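Putative uncharacterized protein TTHA0988 (Thermus thermophilus, PDB 3OEP) is of unknown function but resembles bacterial KipI and KipA joined in one chain, the earlier assignment as an allophanate hydrolase being considered incorrect. Local coordinates at residues Lys104-Lys109 against Glu130-Leu135; Pro281-Leu286 against Phe313-Gly318; Leu334-Gly339 against Leu367-Leu372; Leu392-Gly397 against Ala470-Arg475; Thr440-Val445 against Ala458-Leu463. All coordinates share one frame; numbering follows the deposited sequence.

Contact 1. Residues Lys104-Lys109 against Glu130-Leu135; sequences KALHQK and EPALRL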
# COMPACT_ATOMS: atom_id res chain seq x y z
N LYS A 104 18.24 -12.81 -26.18
CA LYS A 104 17.79 -13.92 -25.35
C LYS A 104 18.93 -14.56 -24.58
O LYS A 104 18.81 -14.85 -23.39
CB LYS A 104 17.12 -14.99 -26.21
CG LYS A 104 15.85 -14.58 -26.90
CD LYS A 104 15.30 -15.82 -27.62
CE LYS A 104 14.39 -15.51 -28.76
NZ LYS A 104 14.05 -16.80 -29.42
N ALA A 105 20.04 -14.80 -25.26
CA ALA A 105 21.20 -15.43 -24.62
C ALA A 105 21.79 -14.56 -23.52
O ALA A 105 22.10 -15.06 -22.43
CB ALA A 105 22.26 -15.78 -25.67
N LEU A 106 21.93 -13.27 -23.79
CA LEU A 106 22.42 -12.32 -22.78
C LEU A 106 21.51 -12.29 -21.56
O LEU A 106 21.99 -12.27 -20.43
CB LEU A 106 22.57 -10.91 -23.37
CG LEU A 106 23.80 -10.68 -24.25
CD1 LEU A 106 23.66 -9.40 -25.08
CD2 LEU A 106 25.09 -10.62 -23.42
N HIS A 107 20.20 -12.29 -21.79
CA HIS A 107 19.27 -12.25 -20.67
C HIS A 107 19.39 -13.47 -19.76
O HIS A 107 19.29 -13.35 -18.54
CB HIS A 107 17.82 -12.09 -21.13
CG HIS A 107 16.89 -11.81 -20.00
ND1 HIS A 107 16.00 -12.74 -19.50
CD2 HIS A 107 16.76 -10.71 -19.21
CE1 HIS A 107 15.34 -12.21 -18.48
NE2 HIS A 107 15.79 -10.99 -18.28
N GLN A 108 19.63 -14.64 -20.35
CA GLN A 108 19.75 -15.89 -19.58
C GLN A 108 21.12 -16.09 -18.94
O GLN A 108 21.26 -16.96 -18.10
CB GLN A 108 19.48 -17.09 -20.48
CG GLN A 108 18.07 -17.17 -21.00
CD GLN A 108 17.93 -18.19 -22.09
OE1 GLN A 108 17.82 -19.39 -21.82
NE2 GLN A 108 17.92 -17.73 -23.34
N LYS A 109 22.12 -15.32 -19.35
CA LYS A 109 23.50 -15.58 -18.92
C LYS A 109 23.77 -15.43 -17.41
O LYS A 109 24.36 -16.32 -16.80
CB LYS A 109 24.49 -14.74 -19.74
CG LYS A 109 25.95 -15.13 -19.53
CD LYS A 109 26.84 -14.44 -20.55
CE LYS A 109 28.31 -14.83 -20.38
NZ LYS A 109 28.95 -14.13 -19.23
N GLU A 130 23.61 -8.14 -18.09
CA GLU A 130 24.88 -8.04 -18.82
C GLU A 130 25.03 -6.66 -19.45
O GLU A 130 24.06 -6.11 -19.95
CB GLU A 130 24.94 -9.09 -19.94
CG GLU A 130 25.08 -10.53 -19.45
CD GLU A 130 26.43 -10.81 -18.81
OE1 GLU A 130 27.47 -10.60 -19.48
OE2 GLU A 130 26.46 -11.25 -17.64
N PRO A 131 26.25 -6.08 -19.41
CA PRO A 131 26.46 -4.76 -20.00
C PRO A 131 25.85 -4.55 -21.40
O PRO A 131 25.23 -3.52 -21.64
CB PRO A 131 27.98 -4.65 -20.05
CG PRO A 131 28.43 -5.44 -18.86
CD PRO A 131 27.48 -6.60 -18.79
N ALA A 132 26.02 -5.54 -22.28
CA ALA A 132 25.52 -5.44 -23.65
C ALA A 132 24.00 -5.35 -23.76
O ALA A 132 23.49 -4.91 -24.79
CB ALA A 132 26.03 -6.62 -24.49
N LEU A 133 23.28 -5.75 -22.71
CA LEU A 133 21.82 -5.74 -22.71
C LEU A 133 21.22 -4.56 -21.94
O LEU A 133 20.01 -4.45 -21.80
CB LEU A 133 21.30 -7.08 -22.17
CG LEU A 133 19.79 -7.34 -22.18
CD1 LEU A 133 19.16 -7.06 -23.54
CD2 LEU A 133 19.50 -8.78 -21.73
N ARG A 134 22.07 -3.65 -21.46
CA ARG A 134 21.59 -2.52 -20.67
C ARG A 134 21.05 -1.40 -21.54
O ARG A 134 21.77 -0.84 -22.37
CB ARG A 134 22.69 -2.00 -19.75
CG ARG A 134 23.12 -3.03 -18.74
CD ARG A 134 24.18 -2.52 -17.79
NE ARG A 134 24.74 -3.62 -17.02
CZ ARG A 134 25.78 -3.53 -16.21
NH1 ARG A 134 26.41 -2.37 -16.03
NH2 ARG A 134 26.21 -4.62 -15.57
N LEU A 135 19.78 -1.06 -21.36
CA LEU A 135 19.22 0.09 -22.05
C LEU A 135 18.14 0.76 -21.21
O LEU A 135 17.51 0.11 -20.37
CB LEU A 135 18.70 -0.29 -23.44
CG LEU A 135 17.26 -0.76 -23.59
CD1 LEU A 135 16.89 -0.92 -25.08
CD2 LEU A 135 17.08 -2.07 -22.84
O HOH W 1 21.53 -10.03 -18.81

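Contact 2. Residues Pro281-Leu286 against Phe313-Gly318; sequences PVLTAL and FLWPRG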
# COMPACT_ATOMS: atom_id res chain seq x y z
N PRO A 281 -22.42 3.04 1.04
CA PRO A 281 -23.27 1.92 0.68
C PRO A 281 -24.68 2.09 1.22
O PRO A 281 -24.94 2.95 2.05
CB PRO A 281 -22.59 0.73 1.34
CG PRO A 281 -21.95 1.30 2.54
CD PRO A 281 -21.53 2.70 2.17
N VAL A 282 -25.58 1.25 0.72
CA VAL A 282 -26.91 1.08 1.29
C VAL A 282 -26.91 -0.28 1.97
O VAL A 282 -26.70 -1.30 1.32
CB VAL A 282 -27.99 1.15 0.20
CG1 VAL A 282 -29.38 0.95 0.81
CG2 VAL A 282 -27.90 2.47 -0.57
N LEU A 283 -27.14 -0.28 3.29
CA LEU A 283 -26.99 -1.48 4.11
C LEU A 283 -28.28 -1.78 4.85
O LEU A 283 -28.95 -0.87 5.33
CB LEU A 283 -25.88 -1.28 5.14
CG LEU A 283 -24.52 -0.82 4.65
CD1 LEU A 283 -23.59 -0.52 5.83
CD2 LEU A 283 -23.91 -1.87 3.70
N THR A 284 -28.61 -3.06 4.99
CA THR A 284 -29.78 -3.44 5.78
C THR A 284 -29.39 -4.46 6.86
O THR A 284 -28.71 -5.44 6.57
CB THR A 284 -30.90 -3.98 4.87
OG1 THR A 284 -31.24 -2.97 3.92
CG2 THR A 284 -32.15 -4.35 5.69
N ALA A 285 -29.81 -4.18 8.09
CA ALA A 285 -29.52 -5.05 9.23
C ALA A 285 -30.28 -6.37 9.10
O ALA A 285 -31.45 -6.38 8.70
CB ALA A 285 -29.88 -4.35 10.54
N LEU A 286 -29.61 -7.47 9.42
CA LEU A 286 -30.23 -8.80 9.42
C LEU A 286 -30.53 -9.29 10.85
O LEU A 286 -31.15 -10.34 11.05
CB LEU A 286 -29.32 -9.80 8.72
CG LEU A 286 -28.99 -9.44 7.27
CD1 LEU A 286 -28.05 -10.48 6.67
CD2 LEU A 286 -30.27 -9.30 6.42
N PHE A 313 -25.81 3.92 17.80
CA PHE A 313 -27.25 3.89 17.63
C PHE A 313 -27.73 2.45 17.50
O PHE A 313 -26.95 1.55 17.19
CB PHE A 313 -27.65 4.70 16.39
CG PHE A 313 -26.95 4.28 15.12
CD1 PHE A 313 -25.72 4.82 14.78
CD2 PHE A 313 -27.54 3.35 14.26
CE1 PHE A 313 -25.08 4.43 13.61
CE2 PHE A 313 -26.90 2.97 13.09
CZ PHE A 313 -25.66 3.51 12.77
N LEU A 314 -29.02 2.25 17.76
CA LEU A 314 -29.65 0.95 17.56
C LEU A 314 -30.06 0.87 16.09
O LEU A 314 -30.67 1.79 15.54
CB LEU A 314 -30.86 0.78 18.49
CG LEU A 314 -31.49 -0.62 18.65
CD1 LEU A 314 -32.26 -1.02 17.41
CD2 LEU A 314 -30.47 -1.70 19.00
N TRP A 315 -29.70 -0.24 15.46
CA TRP A 315 -29.98 -0.48 14.06
C TRP A 315 -30.83 -1.76 14.00
O TRP A 315 -30.31 -2.87 14.08
CB TRP A 315 -28.66 -0.61 13.32
CG TRP A 315 -28.74 -0.82 11.83
CD1 TRP A 315 -29.85 -0.72 11.03
CD2 TRP A 315 -27.64 -1.11 10.96
NE1 TRP A 315 -29.50 -0.97 9.72
CE2 TRP A 315 -28.16 -1.21 9.65
CE3 TRP A 315 -26.27 -1.32 11.17
CZ2 TRP A 315 -27.35 -1.50 8.55
CZ3 TRP A 315 -25.47 -1.62 10.07
CH2 TRP A 315 -26.01 -1.71 8.78
N PRO A 316 -32.17 -1.60 13.91
CA PRO A 316 -33.04 -2.76 14.04
C PRO A 316 -33.06 -3.65 12.81
O PRO A 316 -32.87 -3.16 11.69
CB PRO A 316 -34.43 -2.15 14.27
CG PRO A 316 -34.20 -0.73 14.60
CD PRO A 316 -32.94 -0.34 13.90
N ARG A 317 -33.30 -4.94 13.02
CA ARG A 317 -33.42 -5.91 11.95
C ARG A 317 -34.36 -5.41 10.86
O ARG A 317 -35.46 -4.92 11.16
CB ARG A 317 -33.93 -7.25 12.50
CG ARG A 317 -34.33 -8.26 11.44
CD ARG A 317 -34.79 -9.54 12.11
NE ARG A 317 -33.66 -10.34 12.54
CZ ARG A 317 -33.70 -11.27 13.50
NH1 ARG A 317 -34.82 -11.53 14.16
NH2 ARG A 317 -32.59 -11.94 13.79
N GLY A 318 -33.92 -5.51 9.61
CA GLY A 318 -34.74 -5.16 8.46
C GLY A 318 -34.78 -3.69 8.10
O GLY A 318 -35.38 -3.32 7.10

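Contact 3. Residues Leu334-Gly339 against Leu367-Leu372; sequences LAVAGG and LGLEAL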
# COMPACT_ATOMS: atom_id res chain seq x y z
N LEU A 334 -18.08 2.84 9.72
CA LEU A 334 -19.19 2.20 10.41
C LEU A 334 -18.66 1.00 11.16
O LEU A 334 -18.14 0.07 10.55
CB LEU A 334 -20.27 1.78 9.42
CG LEU A 334 -21.54 1.18 10.03
CD1 LEU A 334 -22.33 2.26 10.76
CD2 LEU A 334 -22.37 0.53 8.93
N ALA A 335 -18.78 1.03 12.49
CA ALA A 335 -18.41 -0.08 13.36
C ALA A 335 -19.67 -0.75 13.89
O ALA A 335 -20.72 -0.12 13.99
CB ALA A 335 -17.55 0.41 14.51
N VAL A 336 -19.55 -2.04 14.20
CA VAL A 336 -20.64 -2.77 14.84
C VAL A 336 -20.12 -3.45 16.09
O VAL A 336 -18.99 -3.93 16.13
CB VAL A 336 -21.28 -3.81 13.89
CG1 VAL A 336 -21.90 -3.10 12.68
CG2 VAL A 336 -20.26 -4.85 13.46
N ALA A 337 -20.96 -3.48 17.13
CA ALA A 337 -20.58 -4.09 18.40
C ALA A 337 -20.19 -5.54 18.15
O ALA A 337 -20.98 -6.32 17.59
CB ALA A 337 -21.74 -4.01 19.38
N GLY A 338 -18.97 -5.90 18.56
CA GLY A 338 -18.42 -7.22 18.32
C GLY A 338 -17.43 -7.29 17.17
O GLY A 338 -16.61 -8.21 17.11
N GLY A 339 -17.48 -6.31 16.27
CA GLY A 339 -16.60 -6.27 15.10
C GLY A 339 -17.06 -7.22 14.01
O GLY A 339 -17.93 -8.07 14.23
N LEU A 367 -22.28 -9.55 5.67
CA LEU A 367 -21.22 -9.44 6.68
C LEU A 367 -21.75 -9.93 8.01
O LEU A 367 -22.92 -9.70 8.34
CB LEU A 367 -20.76 -8.00 6.83
CG LEU A 367 -20.32 -7.29 5.56
CD1 LEU A 367 -19.68 -5.95 5.91
CD2 LEU A 367 -19.37 -8.14 4.74
N GLY A 368 -20.89 -10.58 8.79
CA GLY A 368 -21.26 -11.13 10.09
C GLY A 368 -20.46 -10.57 11.25
O GLY A 368 -19.42 -9.94 11.04
N LEU A 369 -20.95 -10.79 12.47
CA LEU A 369 -20.26 -10.37 13.68
C LEU A 369 -19.14 -11.37 14.04
O LEU A 369 -19.31 -12.59 13.90
CB LEU A 369 -21.24 -10.26 14.86
CG LEU A 369 -22.42 -9.30 14.71
CD1 LEU A 369 -23.31 -9.33 15.94
CD2 LEU A 369 -21.94 -7.87 14.43
N GLU A 370 -18.00 -10.85 14.48
CA GLU A 370 -16.91 -11.71 14.95
C GLU A 370 -17.34 -12.46 16.21
O GLU A 370 -17.04 -13.64 16.37
CB GLU A 370 -15.64 -10.89 15.19
CG GLU A 370 -14.51 -11.62 15.94
CD GLU A 370 -14.07 -12.91 15.27
OE1 GLU A 370 -13.56 -13.80 15.99
OE2 GLU A 370 -14.22 -13.04 14.04
N ALA A 371 -18.06 -11.76 17.09
CA ALA A 371 -18.56 -12.34 18.34
C ALA A 371 -19.75 -11.54 18.85
O ALA A 371 -19.97 -10.40 18.42
CB ALA A 371 -17.46 -12.36 19.38
N LEU A 372 -20.52 -12.14 19.75
CA LEU A 372 -21.61 -11.43 20.42
C LEU A 372 -21.05 -10.69 21.62
O LEU A 372 -20.69 -11.30 22.63
CB LEU A 372 -22.71 -12.40 20.86
CG LEU A 372 -23.58 -13.00 19.75
CD1 LEU A 372 -24.52 -14.07 20.32
CD2 LEU A 372 -24.38 -11.91 19.05
O HOH W 2 -21.95 -8.35 19.05

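Contact 4. Residues Leu392-Gly397 against Ala470-Arg475; sequences LRLLPG and ALVDPR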
# COMPACT_ATOMS: atom_id res chain seq x y z
N LEU A 392 -0.45 21.54 7.11
CA LEU A 392 0.31 20.30 7.24
C LEU A 392 1.75 20.60 7.64
O LEU A 392 2.46 21.29 6.92
CB LEU A 392 0.32 19.52 5.93
CG LEU A 392 -1.04 19.12 5.36
CD1 LEU A 392 -0.83 18.31 4.09
CD2 LEU A 392 -1.85 18.34 6.38
N ARG A 393 2.15 20.08 8.79
CA ARG A 393 3.54 20.20 9.24
C ARG A 393 4.44 19.27 8.44
O ARG A 393 4.09 18.12 8.19
CB ARG A 393 3.63 19.90 10.73
CG ARG A 393 3.00 20.98 11.58
CD ARG A 393 2.84 20.52 13.00
NE ARG A 393 1.70 19.62 13.14
CZ ARG A 393 1.25 19.16 14.30
NH1 ARG A 393 1.84 19.50 15.45
NH2 ARG A 393 0.19 18.36 14.33
N LEU A 394 5.61 19.79 8.04
CA LEU A 394 6.57 19.03 7.25
C LEU A 394 7.83 18.75 8.04
O LEU A 394 8.30 19.62 8.78
CB LEU A 394 6.96 19.78 5.98
CG LEU A 394 6.04 19.79 4.77
CD1 LEU A 394 6.75 20.55 3.66
CD2 LEU A 394 5.66 18.39 4.33
N LEU A 395 8.34 17.54 7.87
CA LEU A 395 9.64 17.13 8.40
C LEU A 395 10.56 16.89 7.21
O LEU A 395 10.09 16.58 6.11
CB LEU A 395 9.49 15.82 9.18
CG LEU A 395 8.38 15.77 10.23
CD1 LEU A 395 8.14 14.34 10.70
CD2 LEU A 395 8.74 16.67 11.39
N PRO A 396 11.88 17.01 7.41
CA PRO A 396 12.81 16.61 6.35
C PRO A 396 12.66 15.14 5.95
O PRO A 396 12.48 14.27 6.81
CB PRO A 396 14.18 16.84 6.98
CG PRO A 396 13.95 17.92 7.97
CD PRO A 396 12.58 17.68 8.52
N GLY A 397 12.74 14.89 4.65
CA GLY A 397 12.67 13.55 4.10
C GLY A 397 14.04 13.01 3.74
O GLY A 397 15.05 13.72 3.86
N ALA A 470 10.58 15.73 1.68
CA ALA A 470 9.90 16.02 2.93
C ALA A 470 8.93 14.90 3.28
O ALA A 470 8.62 14.04 2.45
CB ALA A 470 9.15 17.34 2.82
N LEU A 471 8.49 14.92 4.54
CA LEU A 471 7.47 14.02 5.07
C LEU A 471 6.42 14.86 5.77
O LEU A 471 6.76 15.78 6.51
CB LEU A 471 8.08 13.07 6.11
CG LEU A 471 9.38 12.34 5.79
CD1 LEU A 471 9.87 11.59 7.04
CD2 LEU A 471 9.17 11.39 4.64
N VAL A 472 5.15 14.52 5.58
CA VAL A 472 4.10 15.10 6.42
C VAL A 472 4.18 14.48 7.81
O VAL A 472 4.28 13.25 7.95
CB VAL A 472 2.70 14.89 5.82
CG1 VAL A 472 1.62 15.37 6.79
CG2 VAL A 472 2.59 15.62 4.48
N ASP A 473 4.14 15.33 8.82
CA ASP A 473 4.14 14.92 10.22
C ASP A 473 3.02 13.89 10.45
O ASP A 473 1.89 14.13 10.06
CB ASP A 473 3.92 16.14 11.11
CG ASP A 473 4.20 15.87 12.58
OD1 ASP A 473 5.10 16.53 13.14
OD2 ASP A 473 3.51 15.02 13.17
N PRO A 474 3.35 12.74 11.07
CA PRO A 474 2.32 11.71 11.28
C PRO A 474 1.06 12.22 12.01
O PRO A 474 -0.03 11.69 11.78
CB PRO A 474 3.04 10.64 12.12
CG PRO A 474 4.26 11.29 12.64
CD PRO A 474 4.64 12.33 11.64
N ARG A 475 1.22 13.24 12.85
CA ARG A 475 0.07 13.85 13.55
C ARG A 475 -0.96 14.51 12.62
O ARG A 475 -2.10 14.75 13.04
CB ARG A 475 0.55 14.86 14.59
CG ARG A 475 1.30 14.24 15.75
CD ARG A 475 1.94 15.30 16.64
NE ARG A 475 3.09 15.93 15.98
CZ ARG A 475 3.87 16.84 16.55
NH1 ARG A 475 3.65 17.25 17.79
NH2 ARG A 475 4.88 17.35 15.86

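Contact 5. Residues Thr440-Val445 against Ala458-Leu463; sequences TPLGGV and ADKGSL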
# COMPACT_ATOMS: atom_id res chain seq x y z
N THR A 440 9.30 3.18 0.75
CA THR A 440 8.53 4.41 0.87
C THR A 440 8.15 4.68 2.33
O THR A 440 7.74 3.77 3.05
CB THR A 440 7.25 4.34 0.03
OG1 THR A 440 6.51 3.17 0.40
CG2 THR A 440 7.61 4.27 -1.45
N PRO A 441 8.29 5.94 2.77
CA PRO A 441 7.87 6.34 4.11
C PRO A 441 6.43 6.82 4.12
O PRO A 441 6.03 7.53 3.20
CB PRO A 441 8.82 7.49 4.43
CG PRO A 441 9.10 8.13 3.12
CD PRO A 441 8.95 7.05 2.06
N LEU A 442 5.65 6.46 5.14
CA LEU A 442 4.27 6.95 5.26
C LEU A 442 4.30 8.46 5.44
O LEU A 442 5.03 8.97 6.29
CB LEU A 442 3.54 6.28 6.43
CG LEU A 442 2.04 6.54 6.58
CD1 LEU A 442 1.26 6.00 5.37
CD2 LEU A 442 1.52 5.90 7.87
N GLY A 443 3.53 9.18 4.63
CA GLY A 443 3.53 10.64 4.66
C GLY A 443 4.62 11.25 3.80
O GLY A 443 4.76 12.47 3.75
N GLY A 444 5.38 10.42 3.10
CA GLY A 444 6.40 10.93 2.18
C GLY A 444 5.82 11.86 1.13
O GLY A 444 4.78 11.55 0.53
N VAL A 445 6.47 13.00 0.92
CA VAL A 445 6.08 13.92 -0.13
C VAL A 445 6.96 13.60 -1.33
O VAL A 445 8.12 13.99 -1.39
CB VAL A 445 6.22 15.39 0.28
CG1 VAL A 445 5.75 16.31 -0.84
CG2 VAL A 445 5.42 15.66 1.56
N ALA A 458 -1.59 5.24 3.19
CA ALA A 458 -1.57 3.84 3.62
C ALA A 458 -1.49 2.78 2.52
O ALA A 458 -0.92 1.72 2.75
CB ALA A 458 -2.77 3.54 4.53
N ASP A 459 -2.04 3.05 1.34
CA ASP A 459 -2.02 2.06 0.25
C ASP A 459 -0.89 2.33 -0.75
O ASP A 459 -0.88 1.75 -1.84
CB ASP A 459 -3.37 1.99 -0.48
CG ASP A 459 -4.41 1.13 0.26
OD1 ASP A 459 -5.50 0.90 -0.31
OD2 ASP A 459 -4.14 0.69 1.39
N LYS A 460 0.05 3.19 -0.38
CA LYS A 460 1.23 3.44 -1.19
C LYS A 460 1.96 2.13 -1.50
O LYS A 460 1.94 1.19 -0.70
CB LYS A 460 2.19 4.37 -0.46
CG LYS A 460 2.84 3.74 0.77
CD LYS A 460 3.59 4.75 1.61
CE LYS A 460 4.12 4.12 2.89
NZ LYS A 460 4.82 2.81 2.69
N GLY A 461 2.61 2.08 -2.66
CA GLY A 461 3.52 0.99 -2.98
C GLY A 461 4.67 1.00 -1.99
O GLY A 461 5.03 2.05 -1.46
N SER A 462 5.26 -0.17 -1.75
CA SER A 462 6.30 -0.33 -0.73
C SER A 462 7.64 0.29 -1.14
O SER A 462 8.44 0.62 -0.28
CB SER A 462 6.51 -1.81 -0.41
OG SER A 462 7.10 -2.49 -1.50
N LEU A 463 7.85 0.42 -2.45
CA LEU A 463 9.10 0.93 -3.03
C LEU A 463 8.84 2.04 -4.05
O LEU A 463 7.84 2.01 -4.77
CB LEU A 463 9.84 -0.19 -3.77
CG LEU A 463 10.35 -1.36 -2.93
CD1 LEU A 463 10.90 -2.45 -3.84
CD2 LEU A 463 11.41 -0.88 -1.94
O HOH W 3 7.93 0.78 2.75

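Contact 1. Residues Lys104-Lys109 against Glu130-Leu135
Within the cyclophilin-like, KipI-related part of the chain, helix 100-108 packs against the short 3-10 turn at 131-133 that follows strand 124-127. Leu106 points toward this turn, and its two methyl branches divide the work. Leu106 CD1 meets the methyl of Ala132 at 3.7 Å from CB, whereas Leu106 CD2 lies 3.8 Å from Glu130 CB, the leucine and glutamate chains crossing at about a right angle. From the turn, Leu133 extends with its CG anti to the backbone N (chi1 -176°) and delivers a single methyl to the helix: Leu133 CD2 sits 3.6 Å from His107 N and also reaches the edge of the imidazole, near the ring plane. Farther out, Glu130 bends at chi2 (-69°), which swings its carboxylate toward Lys109. The resulting salt bridge, Lys109 NZ to Glu130 OE1, is long at 3.8 Å and involves an exposed lysine.

Behind this first shell, His107 has both ring nitrogens engaged, ND1 by the hydroxyl of Tyr84 and NE2 by that of Thr157, which fixes its rotation. Val92 and Leu96 of helix 89-96 back Leu133. With no direct hydrogen bond between the segments, one water links the two backbones, donating to Leu106 O at 2.8 Å and accepting from Glu130 N at 2.9 Å.

Contact 2. Residues Pro281-Leu286 against Phe313-Gly318
Ala285 sets its methyl over the indole of Trp315, with CB 3.6 Å from the centroid of the five-membered ring and only 12° off the ring normal, a clear CH-pi contact. The same methyl packs against the carbonyl of Pro316, the residue after the tryptophan, Ala285 CB lying 3.4 Å from Pro316 O. The six-membered ring reaches farther back along the strand: Leu283 CB touches Trp315 CH2 at 3.7 Å, with the leucine crossing the indole at about a right angle, and Leu283 O lies at the ring's edge. Trp315 CG is anti to the backbone N, which projects the ring from its own strand toward 282-285, while NE1 donates to Lys319 O and so fixes how the indole is turned.

These residues belong to two antiparallel sheets packed on each other in the KipA-related part. Strands 282-285 and 313-315 lie in different sheets, nearly perpendicular at 79°, and Leu334 of strand 331-336 touches both Leu283 and Trp315 in the core between them. Beyond the tryptophan, the chain leaving strand 311-315 is tied to the end of strand 282-285 through the backbone: Gly318 N donates to Ala285 O at 2.8 Å, a nearly straight bond (164°) that meets the oxygen from above its carbonyl plane. On the more exposed side, Arg317 bends at chi3 and donates through NE to Leu286 O at 2.9 Å, the acceptor lying close to the guanidinium plane.

Contact 3. Residues Leu334-Gly339 against Leu367-Leu372
A type II beta turn, Val336 to Gly339, ends strand 331-336 and meets the segment that continues from strand 366-368, joining the end of a central strand of one antiparallel sheet to the segment after the edge strand of another in the KipA-related part. The tight side is buried. Here Leu369, its CG anti to the carbonyl carbon (chi1 -59°), crosses Val336 obliquely, and Leu369 CD2 presses to 3.6 Å from Val336 CG2. The same methyl also lies against Ala337 O, so one branch covers both a side chain and a turn carbonyl. Next to it Gly339 O meets two neighbouring donors: Glu370 N at 2.8 Å along a nearly straight line (168°) and, more weakly, Leu369 CA in a CA-H...O contact at 3.3 Å. The side chain of Asn267 holds the turn, ND2 bonded to Val336 O and OD1 to Gly338 N.

The outer side is looser and partly hydrated. Glu370 brings its CB to 3.4 Å from Gly338 O, yet the rest of its chain leads away from the turn and is exposed. Gly338, with no side chain, approaches Ala371 through its backbone, Gly338 CA to Ala371 O being 3.5 Å. Beside this approach a water bridges the two backbones, donating to Ala337 O at 2.7 Å and to Ala371 O at 2.9 Å.

Contact 4. Residues Leu392-Gly397 against Ala470-Arg475
Strands 392-396 and 470-472 run antiparallel, their axes 4.4 Å apart at the closest point and inclined at 142°. Leu395 and Leu471 form the hydrogen-bonded pair, Leu395 N to Leu471 O at 2.7 Å and Leu471 N to Leu395 O at 2.8 Å; the ladder runs on with Asp473 N donating to Arg393 O at 2.9 Å in an almost perfectly straight bond (178°). On one face Leu394 CD2 fits between Ala470 CB and Val472 CG2, at 3.9 Å from the alanine methyl. The opposite face carries Leu395 and Leu471, and Leu395 CD1 also reaches the ring of Pro474.

Where the strands end, charged groups are layered. Arg475 grips Asp473 side-on, NH2 to OD1 at 2.8 Å and NE to OD2 at 3.0 Å, while Arg475 N closes an Asx turn on the anti lone pair of OD2. The guanidinium of Arg393 lies flat on that of Arg475, centres 4.2 Å apart and planes at 24°. The carboxylate of Asp473, together with Asp476 that binds Arg393 NH2, probably offsets the repulsion between the two cations.

In the cyclophilin-like sheet strand 488-492 adjoins 390-396 and strand 444-447 adjoins 467-472, with helix 402-408 over Leu394 and Ala470 and helix 477-480 over Leu392 and Val472.

Contact 5. Residues Thr440-Val445 against Ala458-Leu463
Thr440 and Lys460 meet tip to tip where the loop 458-463, between strand 454-456 of the C-terminal cyclophilin-like sheet and the short strand 463-465, passes the approach to strand 444-447. The lysine starts in the crowded position between its backbone N and carbonyl carbon (chi1 69°), runs extended, then bends at chi4 (47°), curling NZ onto the threonine. There Lys460 NZ donates to Thr440 OG1 at 2.9 Å and to Thr440 O at 3.1 Å, meeting the carbonyl from above its plane. Thr440 turns its hydroxyl into the equally crowded position (chi1 54°), and OG1 donates a hydrogen bond to Gly461 O at 2.6 Å, in the plane of that carbonyl. The backbone closes the ring, with Thr440 N donating to Ser462 O at 2.9 Å, and a water bridges Thr440 O and Ser462 O.

Alongside, Lys460 CE rests 3.6 Å from Leu442 N, and Leu442 CD1 reaches 3.7 Å from Ala458 N. Leu442 itself sits in the type II turn from Pro441 to Gly444 that leads into the strand.

The hydroxyl thus accepts from the ammonium while donating to a carbonyl; the lysine's positive charge would polarise Thr440 OG1 and probably strengthens its short bond to Gly461 O.

From the N terminus, contact 1 comes first, closing a loop through strands 112-117 and 124-127 within the KipI-related part. Its centre lies about 61 Å from that of contact 2, on the other side of the chain's centre. In the KipA-related part contacts 2 and 3 follow in series, each closing a loop of fewer than thirty residues; they touch through Leu334 in the core between the two antiparallel sheets. Contact 4 then closes a much longer loop, and contact 5 is nested inside it. These last two share a sheet: strands 467-472 and 444-447 are neighbours, and Leu471 packs on Pro441. None of the five contacts crosses another along the chain.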